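3-oxoacyl-[acyl-carrier-protein] synthase (Arabidopsis thaliana, PDB 2IX4) catalyses the condensation steps of mitochondrial fatty acid synthesis, adding two carbons from malonyl-ACP to a growing acyl chain, and works as a homodimer. Local coordinates at residues M10-L14 with A63-Y67; F74-W79 with G90-C94; R1-V5 with I193-D199; H184-T190 with L274-M279; A223-F228 with D242-I248. All coordinates share one frame. Residues are numbered along the deposited sequence.

Contact 1 (M10-L14 with A63-Y67)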
# COMPACT_ATOMS: atom_id res chain seq x y z
N MET A 10 -8.78 -9.19 -16.57
CA MET A 10 -7.91 -8.05 -16.90
C MET A 10 -8.55 -7.05 -17.86
O MET A 10 -9.45 -7.39 -18.63
CB MET A 10 -6.56 -8.52 -17.45
CG MET A 10 -6.59 -9.11 -18.86
SD MET A 10 -5.29 -10.30 -19.23
CE MET A 10 -3.85 -9.48 -18.55
N VAL A 11 -8.08 -5.81 -17.76
CA VAL A 11 -8.39 -4.76 -18.73
C VAL A 11 -7.08 -4.03 -19.02
O VAL A 11 -6.45 -3.48 -18.12
CB VAL A 11 -9.54 -3.82 -18.24
CG1 VAL A 11 -9.29 -3.29 -16.83
CG2 VAL A 11 -9.78 -2.68 -19.22
N THR A 12 -6.65 -4.09 -20.28
CA THR A 12 -5.31 -3.62 -20.67
C THR A 12 -5.38 -2.76 -21.94
O THR A 12 -6.44 -2.67 -22.56
CB THR A 12 -4.34 -4.81 -20.93
OG1 THR A 12 -4.73 -5.50 -22.12
CG2 THR A 12 -4.31 -5.78 -19.75
N PRO A 13 -4.25 -2.13 -22.33
CA PRO A 13 -4.18 -1.45 -23.63
C PRO A 13 -4.35 -2.36 -24.85
O PRO A 13 -4.46 -1.87 -25.97
CB PRO A 13 -2.78 -0.82 -23.62
CG PRO A 13 -2.44 -0.71 -22.16
CD PRO A 13 -2.99 -1.96 -21.58
N LEU A 14 -4.36 -3.68 -24.63
CA LEU A 14 -4.65 -4.64 -25.69
C LEU A 14 -6.11 -5.10 -25.65
O LEU A 14 -6.50 -6.02 -26.38
CB LEU A 14 -3.71 -5.85 -25.61
CG LEU A 14 -2.20 -5.61 -25.70
CD1 LEU A 14 -1.44 -6.90 -25.46
CD2 LEU A 14 -1.81 -4.98 -27.04
N ALA A 63 0.13 3.94 -23.49
CA ALA A 63 -0.68 2.78 -23.81
C ALA A 63 -2.02 2.85 -23.09
O ALA A 63 -2.07 2.79 -21.86
CB ALA A 63 0.05 1.51 -23.45
N PHE A 64 -3.10 2.96 -23.86
CA PHE A 64 -4.42 3.26 -23.33
C PHE A 64 -5.38 2.08 -23.37
O PHE A 64 -5.42 1.34 -24.35
CB PHE A 64 -5.07 4.41 -24.13
CG PHE A 64 -4.36 5.73 -24.00
CD1 PHE A 64 -3.34 6.07 -24.88
CD2 PHE A 64 -4.72 6.63 -23.01
CE1 PHE A 64 -2.69 7.30 -24.77
CE2 PHE A 64 -4.08 7.86 -22.89
CZ PHE A 64 -3.05 8.19 -23.78
N VAL A 65 -6.16 1.94 -22.30
CA VAL A 65 -7.30 1.03 -22.31
C VAL A 65 -8.34 1.55 -23.32
O VAL A 65 -8.70 2.73 -23.27
CB VAL A 65 -7.95 0.93 -20.90
CG1 VAL A 65 -9.33 0.29 -20.97
CG2 VAL A 65 -7.03 0.18 -19.94
N PRO A 66 -8.80 0.68 -24.25
CA PRO A 66 -9.86 1.09 -25.16
C PRO A 66 -11.23 1.15 -24.48
O PRO A 66 -11.69 0.16 -23.90
CB PRO A 66 -9.84 -0.01 -26.24
CG PRO A 66 -9.30 -1.20 -25.55
CD PRO A 66 -8.34 -0.70 -24.50
N TYR A 67 -11.86 2.32 -24.54
CA TYR A 67 -13.19 2.54 -23.97
C TYR A 67 -14.26 2.31 -25.02
O TYR A 67 -14.02 2.50 -26.21
CB TYR A 67 -13.31 3.97 -23.44
CG TYR A 67 -12.67 4.24 -22.09
CD1 TYR A 67 -13.37 4.90 -21.08
CD2 TYR A 67 -11.35 3.86 -21.83
CE1 TYR A 67 -12.78 5.15 -19.84
CE2 TYR A 67 -10.76 4.11 -20.59
CZ TYR A 67 -11.48 4.76 -19.61
OH TYR A 67 -10.90 5.01 -18.39
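The end of a strand can pack on a loop largely through the shape of its side chains, as Val11 to Pro13 illustrate. Val11 (chi1 p) brings CG2 to within 3.5 Å of CG1 of Val65, whose own chi1 is t; these two methyl groups make the closest apolar contact. Thr12 turns its CB away; its OG1 accepts from Leu14 N at 3.1 Å, an ST turn, and is hydrogen-bonded to Thr21. What Thr12 offers to the 63-67 segment is its carbonyl O, 3.4 Å from CD of Pro66. Pro13, with a C-gamma exo ring, sets CG 3.6 Å from CB of Ala63, while its CA approaches Phe64 O at 3.1 Å in a CA-H...O contact. No conventional hydrogen bond joins the segments; two prolines supply rigid surfaces. The contact joins the end of strand 3-12, in the central sheet of the thiolase-like fold, to the loop after strand 61-63; the Ala63 side chain is about 8 Å from that of His359, a predicted active-site residue. Val11 is hydrogen-bonded through its backbone to Ser252, Tyr91 of helix 87-102 touches both valines, and helix 364-378 packs on Met10 and Thr12.

Contact 2 (F74-W79 with G90-C94)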
# COMPACT_ATOMS: atom_id res chain seq x y z
N PHE A 74 -13.64 -1.26 -22.71
CA PHE A 74 -14.01 -0.93 -21.33
C PHE A 74 -15.13 0.11 -21.31
O PHE A 74 -14.93 1.24 -21.75
CB PHE A 74 -12.78 -0.42 -20.57
CG PHE A 74 -13.08 0.12 -19.20
CD1 PHE A 74 -13.26 -0.74 -18.12
CD2 PHE A 74 -13.18 1.50 -18.99
CE1 PHE A 74 -13.54 -0.24 -16.85
CE2 PHE A 74 -13.45 2.01 -17.73
CZ PHE A 74 -13.63 1.14 -16.66
N ASP A 75 -16.30 -0.28 -20.81
CA ASP A 75 -17.47 0.60 -20.77
C ASP A 75 -17.53 1.42 -19.48
O ASP A 75 -17.92 0.91 -18.42
CB ASP A 75 -18.76 -0.21 -20.95
CG ASP A 75 -19.98 0.67 -21.18
OD1 ASP A 75 -19.84 1.91 -21.29
OD2 ASP A 75 -21.10 0.11 -21.25
N GLU A 76 -17.16 2.70 -19.57
CA GLU A 76 -17.17 3.61 -18.42
C GLU A 76 -18.57 3.81 -17.82
O GLU A 76 -18.69 4.12 -16.64
CB GLU A 76 -16.53 4.96 -18.79
CG GLU A 76 -17.39 5.92 -19.64
CD GLU A 76 -17.54 5.49 -21.10
OE1 GLU A 76 -16.76 4.64 -21.58
OE2 GLU A 76 -18.44 6.03 -21.78
N ALA A 77 -19.60 3.61 -18.63
CA ALA A 77 -20.99 3.72 -18.18
C ALA A 77 -21.39 2.58 -17.24
O ALA A 77 -22.39 2.67 -16.52
CB ALA A 77 -21.93 3.77 -19.38
N LEU A 78 -20.61 1.50 -17.27
CA LEU A 78 -20.88 0.32 -16.46
C LEU A 78 -20.00 0.25 -15.22
O LEU A 78 -20.44 -0.22 -14.17
CB LEU A 78 -20.70 -0.95 -17.31
CG LEU A 78 -21.15 -2.31 -16.77
CD1 LEU A 78 -22.67 -2.36 -16.57
CD2 LEU A 78 -20.70 -3.41 -17.71
N TRP A 79 -18.76 0.73 -15.34
CA TRP A 79 -17.76 0.55 -14.29
C TRP A 79 -17.36 1.83 -13.58
O TRP A 79 -16.80 1.79 -12.48
CB TRP A 79 -16.51 -0.13 -14.87
CG TRP A 79 -16.80 -1.44 -15.55
CD1 TRP A 79 -16.71 -1.71 -16.89
CD2 TRP A 79 -17.25 -2.65 -14.93
NE1 TRP A 79 -17.07 -3.01 -17.14
CE2 TRP A 79 -17.41 -3.61 -15.95
CE3 TRP A 79 -17.53 -3.02 -13.61
CZ2 TRP A 79 -17.84 -4.92 -15.70
CZ3 TRP A 79 -17.96 -4.32 -13.35
CH2 TRP A 79 -18.11 -5.25 -14.39
N GLY A 90 -12.45 1.58 -11.13
CA GLY A 90 -13.30 0.98 -12.16
C GLY A 90 -12.63 -0.14 -12.93
O GLY A 90 -13.26 -1.15 -13.26
N TYR A 91 -11.34 0.03 -13.22
CA TYR A 91 -10.54 -1.00 -13.90
C TYR A 91 -10.48 -2.29 -13.07
O TYR A 91 -10.67 -3.38 -13.60
CB TYR A 91 -9.12 -0.52 -14.19
CG TYR A 91 -8.99 0.59 -15.22
CD1 TYR A 91 -7.82 1.34 -15.30
CD2 TYR A 91 -10.04 0.91 -16.09
CE1 TYR A 91 -7.68 2.35 -16.23
CE2 TYR A 91 -9.91 1.93 -17.02
CZ TYR A 91 -8.72 2.65 -17.09
OH TYR A 91 -8.57 3.67 -18.00
N ALA A 92 -10.22 -2.12 -11.78
CA ALA A 92 -10.10 -3.24 -10.85
C ALA A 92 -11.42 -3.98 -10.69
O ALA A 92 -11.44 -5.21 -10.69
CB ALA A 92 -9.60 -2.76 -9.50
N VAL A 93 -12.51 -3.24 -10.57
CA VAL A 93 -13.84 -3.84 -10.44
C VAL A 93 -14.19 -4.62 -11.71
O VAL A 93 -14.68 -5.74 -11.63
CB VAL A 93 -14.93 -2.79 -10.08
CG1 VAL A 93 -16.33 -3.41 -10.11
CG2 VAL A 93 -14.65 -2.19 -8.70
N CYS A 94 -13.92 -4.01 -12.86
CA CYS A 94 -14.12 -4.67 -14.16
C CYS A 94 -13.36 -5.99 -14.25
O CYS A 94 -13.93 -7.03 -14.59
CB CYS A 94 -13.70 -3.73 -15.30
SG CYS A 94 -13.87 -4.42 -16.95
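A cysteine laid over the face of an indole is the striking feature here. Cys94 CB stands 3.7 Å from the centroid of the five-membered ring of Trp79, only 6° off the ring normal, a CH-pi contact, and SG makes a sulfur-aromatic contact over the same ring, 3.8 Å from its centroid. Cys94 also serves a second aromatic: its SG is 5.2 Å from the centroid of the Phe74 ring, at the ring edge, and its CB is 3.8 Å from Phe74 CE1. Phe74 in turn receives the edge of Tyr91 on its face, an edge-to-face (T-shaped) pair with centroids 4.9 Å apart and planes at 79°. Tyr91 directs CB away from the 74-79 segment, yet its ring reaches back to Phe74, while its hydroxyl is hydrogen-bonded to Glu250 and Tyr67. Beyond the cysteine, Trp79 CE3 packs on Val93 CG1 at 3.7 Å. Gly90 permits the closest backbone approach, its CA 3.6 Å from Trp79 O, where a side chain would be tight. The short helix 76-79 starts at Asp75, an N-cap whose OD1 accepts from Ala77 N at 3.2 Å. Away from the catalytic residues, this short helix and its lead-in pack back on helix 87-102, one of the helices that cover the central sheet of the thiolase-like fold.

Contact 3 (R1-V5 with I193-D199)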
# COMPACT_ATOMS: atom_id res chain seq x y z
N ARG A 1 -0.76 -25.53 3.47
CA ARG A 1 -1.88 -25.30 2.50
C ARG A 1 -1.33 -24.76 1.19
O ARG A 1 -0.49 -23.85 1.18
CB ARG A 1 -2.94 -24.35 3.07
CG ARG A 1 -3.19 -24.50 4.57
CD ARG A 1 -4.62 -24.18 4.98
NE ARG A 1 -5.08 -22.86 4.56
CZ ARG A 1 -6.36 -22.53 4.44
NH1 ARG A 1 -7.31 -23.42 4.70
NH2 ARG A 1 -6.70 -21.31 4.04
N ARG A 2 -1.82 -25.31 0.09
CA ARG A 2 -1.38 -24.90 -1.24
C ARG A 2 -2.37 -23.92 -1.86
O ARG A 2 -3.57 -23.96 -1.56
CB ARG A 2 -1.20 -26.13 -2.15
CG ARG A 2 -0.17 -27.13 -1.62
CD ARG A 2 -0.30 -28.46 -2.33
NE ARG A 2 0.33 -28.44 -3.65
CZ ARG A 2 0.38 -29.49 -4.46
NH1 ARG A 2 -0.15 -30.65 -4.10
NH2 ARG A 2 0.98 -29.39 -5.64
N VAL A 3 -1.86 -23.04 -2.72
CA VAL A 3 -2.66 -21.96 -3.30
C VAL A 3 -2.69 -22.09 -4.82
O VAL A 3 -1.65 -22.15 -5.47
CB VAL A 3 -2.12 -20.57 -2.89
CG1 VAL A 3 -2.99 -19.45 -3.46
CG2 VAL A 3 -2.04 -20.45 -1.36
N VAL A 4 -3.90 -22.15 -5.37
CA VAL A 4 -4.08 -22.28 -6.82
C VAL A 4 -4.86 -21.10 -7.41
O VAL A 4 -5.52 -20.35 -6.69
CB VAL A 4 -4.75 -23.63 -7.22
CG1 VAL A 4 -3.88 -24.81 -6.83
CG2 VAL A 4 -6.16 -23.75 -6.64
N VAL A 5 -4.76 -20.95 -8.73
CA VAL A 5 -5.43 -19.88 -9.45
C VAL A 5 -6.64 -20.47 -10.17
O VAL A 5 -6.50 -21.40 -10.96
CB VAL A 5 -4.48 -19.21 -10.47
CG1 VAL A 5 -5.19 -18.07 -11.19
CG2 VAL A 5 -3.22 -18.70 -9.77
N ILE A 193 -3.85 -16.97 2.51
CA ILE A 193 -4.50 -18.27 2.29
C ILE A 193 -3.67 -19.39 2.93
O ILE A 193 -4.22 -20.29 3.57
CB ILE A 193 -4.75 -18.55 0.78
CG1 ILE A 193 -5.68 -17.48 0.20
CG2 ILE A 193 -5.36 -19.94 0.58
CD1 ILE A 193 -5.74 -17.44 -1.32
N GLN A 194 -2.35 -19.31 2.76
CA GLN A 194 -1.42 -20.28 3.35
C GLN A 194 -1.57 -20.35 4.86
O GLN A 194 -1.67 -21.45 5.42
CB GLN A 194 0.03 -19.94 2.97
CG GLN A 194 0.42 -20.33 1.55
CD GLN A 194 1.75 -19.72 1.11
OE1 GLN A 194 2.09 -18.60 1.48
NE2 GLN A 194 2.50 -20.46 0.31
N PHE A 195 -1.59 -19.19 5.52
CA PHE A 195 -1.72 -19.12 6.98
C PHE A 195 -3.12 -19.50 7.48
O PHE A 195 -3.26 -19.96 8.61
CB PHE A 195 -1.35 -17.72 7.49
CG PHE A 195 -1.12 -17.66 8.98
CD1 PHE A 195 0.14 -17.93 9.51
CD2 PHE A 195 -2.15 -17.33 9.85
CE1 PHE A 195 0.36 -17.87 10.88
CE2 PHE A 195 -1.94 -17.27 11.22
CZ PHE A 195 -0.68 -17.54 11.74
N GLY A 196 -4.13 -19.29 6.64
CA GLY A 196 -5.51 -19.62 7.01
C GLY A 196 -6.42 -18.43 7.26
O GLY A 196 -7.54 -18.59 7.74
N ASP A 197 -5.93 -17.23 6.93
CA ASP A 197 -6.70 -15.98 7.07
C ASP A 197 -7.91 -15.96 6.13
O ASP A 197 -8.91 -15.29 6.41
CB ASP A 197 -5.82 -14.76 6.77
CG ASP A 197 -4.65 -14.63 7.74
OD1 ASP A 197 -4.88 -14.63 8.97
OD2 ASP A 197 -3.51 -14.49 7.27
N ALA A 198 -7.79 -16.67 5.01
CA ALA A 198 -8.84 -16.76 4.00
C ALA A 198 -8.73 -18.06 3.22
O ALA A 198 -7.69 -18.72 3.23
CB ALA A 198 -8.76 -15.57 3.05
N ASP A 199 -9.82 -18.44 2.55
CA ASP A 199 -9.82 -19.59 1.66
C ASP A 199 -9.77 -19.15 0.19
O ASP A 199 -9.32 -19.91 -0.67
CB ASP A 199 -11.05 -20.46 1.89
CG ASP A 199 -11.00 -21.21 3.21
OD1 ASP A 199 -9.88 -21.51 3.70
OD2 ASP A 199 -12.08 -21.49 3.76
O HOH W 1 1.90 -23.07 -0.59
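A single guanidinium can serve several acceptors where a helix ends, and Arg1 does so by converging on Ile193 O: NH2 donates to that oxygen at 2.7 Å and NE at 2.9 Å. The same group forms a salt bridge to Asp199, with NH2 3.2 Å from OD1 and a weak bond from NH1 to that OD1 at 3.4 Å; Arg115 is a second partner of this carboxylate. Ile193 O also belongs to the Schellman motif that ends the helix, in which Gly196, with positive phi, is the C-prime residue; its CA lies over one face of the guanidinium, 3.6 Å from Arg1 NH2. A water links Arg1 O (3.1 Å) to Gln194 NE2 (2.8 Å). Further in, Val3 CG2 packs against Ile193 CG2 at 3.9 Å and Gln194 CG at 3.8 Å. Thus the beginning of strand 3-12 meets the C-terminal end of helix 181-195, with Leu257 of strand 251-259 touching both Val3 and Ile193. On the dimer side, Gln194 packs on Phe195 of the second subunit.

Contact 4 (H184-T190 with L274-M279)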
# COMPACT_ATOMS: atom_id res chain seq x y z
N HIS A 184 3.25 -7.91 -5.21
CA HIS A 184 3.14 -8.00 -3.75
C HIS A 184 1.70 -8.21 -3.28
O HIS A 184 1.47 -8.92 -2.31
CB HIS A 184 3.73 -6.76 -3.08
CG HIS A 184 5.22 -6.68 -3.15
ND1 HIS A 184 6.05 -7.33 -2.26
CD2 HIS A 184 6.04 -6.02 -4.00
CE1 HIS A 184 7.31 -7.07 -2.56
NE2 HIS A 184 7.33 -6.27 -3.61
N SER A 185 0.74 -7.59 -3.97
CA SER A 185 -0.67 -7.75 -3.60
C SER A 185 -1.11 -9.21 -3.75
O SER A 185 -1.78 -9.76 -2.88
CB SER A 185 -1.57 -6.83 -4.43
OG SER A 185 -1.51 -5.49 -3.97
N ILE A 186 -0.70 -9.82 -4.86
CA ILE A 186 -0.96 -11.24 -5.13
C ILE A 186 -0.20 -12.12 -4.13
O ILE A 186 -0.76 -13.07 -3.58
CB ILE A 186 -0.59 -11.61 -6.60
CG1 ILE A 186 -1.66 -11.09 -7.56
CG2 ILE A 186 -0.41 -13.12 -6.76
CD1 ILE A 186 -1.23 -11.02 -9.02
N GLY A 187 1.06 -11.79 -3.90
CA GLY A 187 1.90 -12.54 -2.98
C GLY A 187 1.42 -12.51 -1.54
O GLY A 187 1.39 -13.54 -0.87
N ASP A 188 1.05 -11.32 -1.06
CA ASP A 188 0.51 -11.16 0.29
C ASP A 188 -0.77 -11.96 0.47
O ASP A 188 -0.98 -12.57 1.52
CB ASP A 188 0.24 -9.69 0.61
CG ASP A 188 1.52 -8.89 0.83
OD1 ASP A 188 2.60 -9.48 0.97
OD2 ASP A 188 1.42 -7.65 0.87
N ALA A 189 -1.63 -11.95 -0.55
CA ALA A 189 -2.89 -12.70 -0.54
C ALA A 189 -2.65 -14.20 -0.47
O ALA A 189 -3.40 -14.93 0.19
CB ALA A 189 -3.70 -12.35 -1.77
N THR A 190 -1.61 -14.66 -1.15
CA THR A 190 -1.16 -16.05 -1.09
C THR A 190 -0.75 -16.44 0.34
O THR A 190 -1.21 -17.46 0.86
CB THR A 190 0.00 -16.29 -2.08
OG1 THR A 190 -0.46 -16.03 -3.41
CG2 THR A 190 0.51 -17.73 -2.01
N LEU A 274 0.47 -21.30 -7.36
CA LEU A 274 1.47 -20.29 -7.02
C LEU A 274 2.43 -20.90 -6.00
O LEU A 274 2.04 -21.18 -4.86
CB LEU A 274 0.82 -19.02 -6.47
CG LEU A 274 1.61 -17.71 -6.61
CD1 LEU A 274 0.67 -16.53 -6.43
CD2 LEU A 274 2.78 -17.61 -5.64
N CYS A 275 3.68 -21.11 -6.42
CA CYS A 275 4.66 -21.89 -5.66
C CYS A 275 5.75 -21.06 -5.01
O CYS A 275 6.44 -21.52 -4.10
CB CYS A 275 5.31 -22.94 -6.57
SG CYS A 275 4.16 -24.15 -7.25
N GLY A 276 5.93 -19.83 -5.49
CA GLY A 276 7.00 -18.98 -5.00
C GLY A 276 6.65 -17.51 -5.00
O GLY A 276 6.07 -17.01 -5.97
N TYR A 277 6.99 -16.85 -3.90
CA TYR A 277 6.82 -15.41 -3.75
C TYR A 277 8.11 -14.86 -3.13
O TYR A 277 8.23 -14.75 -1.91
CB TYR A 277 5.59 -15.12 -2.89
CG TYR A 277 5.35 -13.67 -2.47
CD1 TYR A 277 5.59 -12.60 -3.34
CD2 TYR A 277 4.85 -13.38 -1.20
CE1 TYR A 277 5.35 -11.28 -2.94
CE2 TYR A 277 4.61 -12.07 -0.79
CZ TYR A 277 4.86 -11.03 -1.67
OH TYR A 277 4.62 -9.74 -1.25
N GLY A 278 9.07 -14.55 -3.99
CA GLY A 278 10.37 -14.06 -3.54
C GLY A 278 10.35 -12.55 -3.42
O GLY A 278 9.88 -11.86 -4.32
N MET A 279 10.87 -12.05 -2.30
CA MET A 279 10.92 -10.61 -2.03
C MET A 279 12.31 -10.19 -1.64
O MET A 279 13.01 -10.91 -0.92
CB MET A 279 9.96 -10.24 -0.90
CG MET A 279 8.49 -10.35 -1.24
SD MET A 279 7.45 -10.15 0.22
CE MET A 279 7.78 -11.68 1.09
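A large ring can pack tightly on a helix where the helix offers a glycine, as Tyr277 and Gly187 show. Tyr277, which buries the most surface here, lays its ring flat on the helix: Gly187 CA sits 3.3 Å from the ring centroid, 5° off the normal, in a CH-pi contact. A CB on Gly187 would fall 2.1 Å from Tyr277 CE1, a clash, so this close approach depends on glycine. Leu274, second in buried area, points toward the helix, between Ile186 and Thr190, placing CD1 3.6 Å from Ile186 CG2 and 3.3 Å from Thr190 OG1; that hydroxyl donates to Ile186 O at 3.0 Å. His184, the third, meets the phenol end of the tyrosine, its ND1 hydrogen-bonded to Tyr277 OH at 3.0 Å, while its CE1 packs on Met279 CG at 3.7 Å. The axes of helix segment 184-190 and strand segment 274-279 approach to 9.1 Å and cross at -121°; a classic beta bulge, where Cys275 and Gly276 both face Leu427, lies between Leu274 and Tyr277. Asp188 OD1 also lies 3.0 Å from Tyr277 OH, and Asp188 OD2 is hydrogen-bonded to His173 of the second subunit. The chemistry is therefore a mostly apolar interface with one buried polar cluster, through which the helix that follows the predicted nucleophile Cys179 is tied both to the sheet and to the dimer partner.

Contact 5 (A223-F228 with D242-I248)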
# COMPACT_ATOMS: atom_id res chain seq x y z
N ALA A 223 12.58 8.96 -16.83
CA ALA A 223 12.21 7.56 -16.84
C ALA A 223 11.47 7.15 -18.12
O ALA A 223 11.36 5.95 -18.41
CB ALA A 223 11.36 7.23 -15.62
N LEU A 224 10.99 8.14 -18.88
CA LEU A 224 10.12 7.88 -20.04
C LEU A 224 10.82 7.96 -21.39
O LEU A 224 11.79 8.71 -21.56
CB LEU A 224 8.91 8.82 -20.03
CG LEU A 224 7.93 8.77 -18.85
CD1 LEU A 224 6.71 9.64 -19.12
CD2 LEU A 224 7.50 7.35 -18.52
N SER A 225 10.30 7.19 -22.34
CA SER A 225 10.72 7.24 -23.74
C SER A 225 10.35 8.59 -24.37
O SER A 225 9.22 9.05 -24.19
CB SER A 225 10.05 6.11 -24.52
OG SER A 225 10.33 6.19 -25.90
N THR A 226 11.28 9.20 -25.09
CA THR A 226 11.04 10.52 -25.70
C THR A 226 11.34 10.62 -27.20
O THR A 226 10.74 11.44 -27.90
CB THR A 226 11.83 11.65 -24.98
OG1 THR A 226 13.23 11.53 -25.27
CG2 THR A 226 11.62 11.61 -23.46
N LYS A 227 12.26 9.80 -27.70
CA LYS A 227 12.75 9.93 -29.08
C LYS A 227 11.92 9.18 -30.14
O LYS A 227 12.24 9.25 -31.33
CB LYS A 227 14.23 9.56 -29.18
CG LYS A 227 14.54 8.06 -29.17
CD LYS A 227 15.99 7.83 -28.78
CE LYS A 227 16.47 6.43 -29.11
NZ LYS A 227 17.02 6.36 -30.49
N PHE A 228 10.88 8.48 -29.71
CA PHE A 228 10.01 7.74 -30.63
C PHE A 228 8.59 8.31 -30.68
O PHE A 228 7.64 7.58 -30.97
CB PHE A 228 9.96 6.25 -30.25
CG PHE A 228 11.29 5.56 -30.30
CD1 PHE A 228 11.92 5.17 -29.12
CD2 PHE A 228 11.90 5.28 -31.52
CE1 PHE A 228 13.16 4.52 -29.16
CE2 PHE A 228 13.14 4.63 -31.56
CZ PHE A 228 13.77 4.25 -30.38
N ASP A 242 18.35 0.46 -28.72
CA ASP A 242 17.84 1.82 -28.88
C ASP A 242 16.73 2.23 -27.90
O ASP A 242 16.10 3.27 -28.08
CB ASP A 242 17.40 2.07 -30.32
CG ASP A 242 18.48 2.72 -31.14
OD1 ASP A 242 18.72 3.93 -30.96
OD2 ASP A 242 19.11 2.01 -31.97
N ARG A 243 16.52 1.43 -26.86
CA ARG A 243 15.57 1.77 -25.79
C ARG A 243 15.98 3.07 -25.09
O ARG A 243 17.17 3.33 -24.92
CB ARG A 243 15.42 0.61 -24.80
CG ARG A 243 16.66 0.28 -23.97
CD ARG A 243 16.53 -1.05 -23.25
NE ARG A 243 17.69 -1.35 -22.41
CZ ARG A 243 18.77 -2.00 -22.81
NH1 ARG A 243 18.88 -2.42 -24.07
NH2 ARG A 243 19.77 -2.23 -21.96
N ASP A 244 14.99 3.88 -24.71
CA ASP A 244 15.28 5.18 -24.10
C ASP A 244 14.33 5.57 -22.95
O ASP A 244 14.14 6.75 -22.66
CB ASP A 244 15.33 6.29 -25.17
CG ASP A 244 13.96 6.70 -25.68
OD1 ASP A 244 13.07 5.83 -25.86
OD2 ASP A 244 13.76 7.92 -25.90
N GLY A 245 13.74 4.56 -22.30
CA GLY A 245 12.83 4.78 -21.18
C GLY A 245 11.52 4.07 -21.42
O GLY A 245 11.23 3.68 -22.55
N PHE A 246 10.72 3.88 -20.37
CA PHE A 246 9.45 3.18 -20.54
C PHE A 246 8.31 4.06 -21.06
O PHE A 246 8.43 5.29 -21.10
CB PHE A 246 9.05 2.37 -19.29
CG PHE A 246 8.69 3.20 -18.08
CD1 PHE A 246 7.39 3.69 -17.92
CD2 PHE A 246 9.63 3.44 -17.09
CE1 PHE A 246 7.05 4.43 -16.79
CE2 PHE A 246 9.30 4.19 -15.96
CZ PHE A 246 8.00 4.68 -15.81
N VAL A 247 7.23 3.41 -21.47
CA VAL A 247 6.04 4.09 -21.95
C VAL A 247 4.96 3.79 -20.93
O VAL A 247 4.67 2.62 -20.67
CB VAL A 247 5.63 3.58 -23.35
CG1 VAL A 247 4.33 4.23 -23.80
CG2 VAL A 247 6.74 3.85 -24.36
N ILE A 248 4.38 4.83 -20.34
CA ILE A 248 3.34 4.68 -19.32
C ILE A 248 2.12 4.01 -19.93
O ILE A 248 1.67 4.39 -21.01
CB ILE A 248 2.93 6.04 -18.67
CG1 ILE A 248 4.12 6.68 -17.95
CG2 ILE A 248 1.81 5.85 -17.65
CD1 ILE A 248 3.81 8.04 -17.34
O HOH W 2 15.06 9.67 -24.63
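In the thiolase-like fold of this beta-ketoacyl synthase, two loop segments joined by a single beta bridge, Leu224 with Phe246, set an aromatic ring beside the active site. Leu224 CD2 lies over one face of the Phe246 ring, 3.4 Å from CE1, and 3.5 Å from Ile248 CG1; Ala223 CB adds a contact to Phe246 CE2 at 3.7 Å. The ring also meets His359, a predicted catalytic residue, edge-to-face, and lies next to the acyl pocket, about 5 Å from the bound hexanoic acid between nearest atoms. Two backbone hydrogen bonds make the bridge, Phe246 N to Ala223 O and Ser225 N to Phe246 O, both 2.9 Å. Between them and the polar edge sits Gly245, whose backbone angles and crowding against Leu224 exclude a side chain. Asp244 then gathers the turn: OD1 accepts from Ser225 OG at 2.8 Å, and OD2 from Thr226 N (2.9 Å) and Lys227 N (3.0 Å). At the solvent-facing edge, Lys227 NZ forms a salt bridge with Asp242 OD1 at 3.0 Å.

Burial and chemistry vary together across the five contacts. Contacts 1, 2 and 4 are buried and largely apolar, although contact 4 encloses a polar cluster; contacts 3 and 5 are partly exposed and add salt bridges at their edges. Contacts 3 and 4 share helix 181-195, are joined by a probable hydrogen bond from Leu274 N to Val3 O, and both reach the second subunit. Contact 1 holds the other end of strand 3-12, about 30 Å from contact 3 between centres. It touches contact 2 through the Tyr67 and Tyr91 hydroxyls and contact 5 through Ala63 and Ile248. Contact 5 comes nearest the catalytic residues, whereas contacts 2 and 3 lie away from the annotated sites.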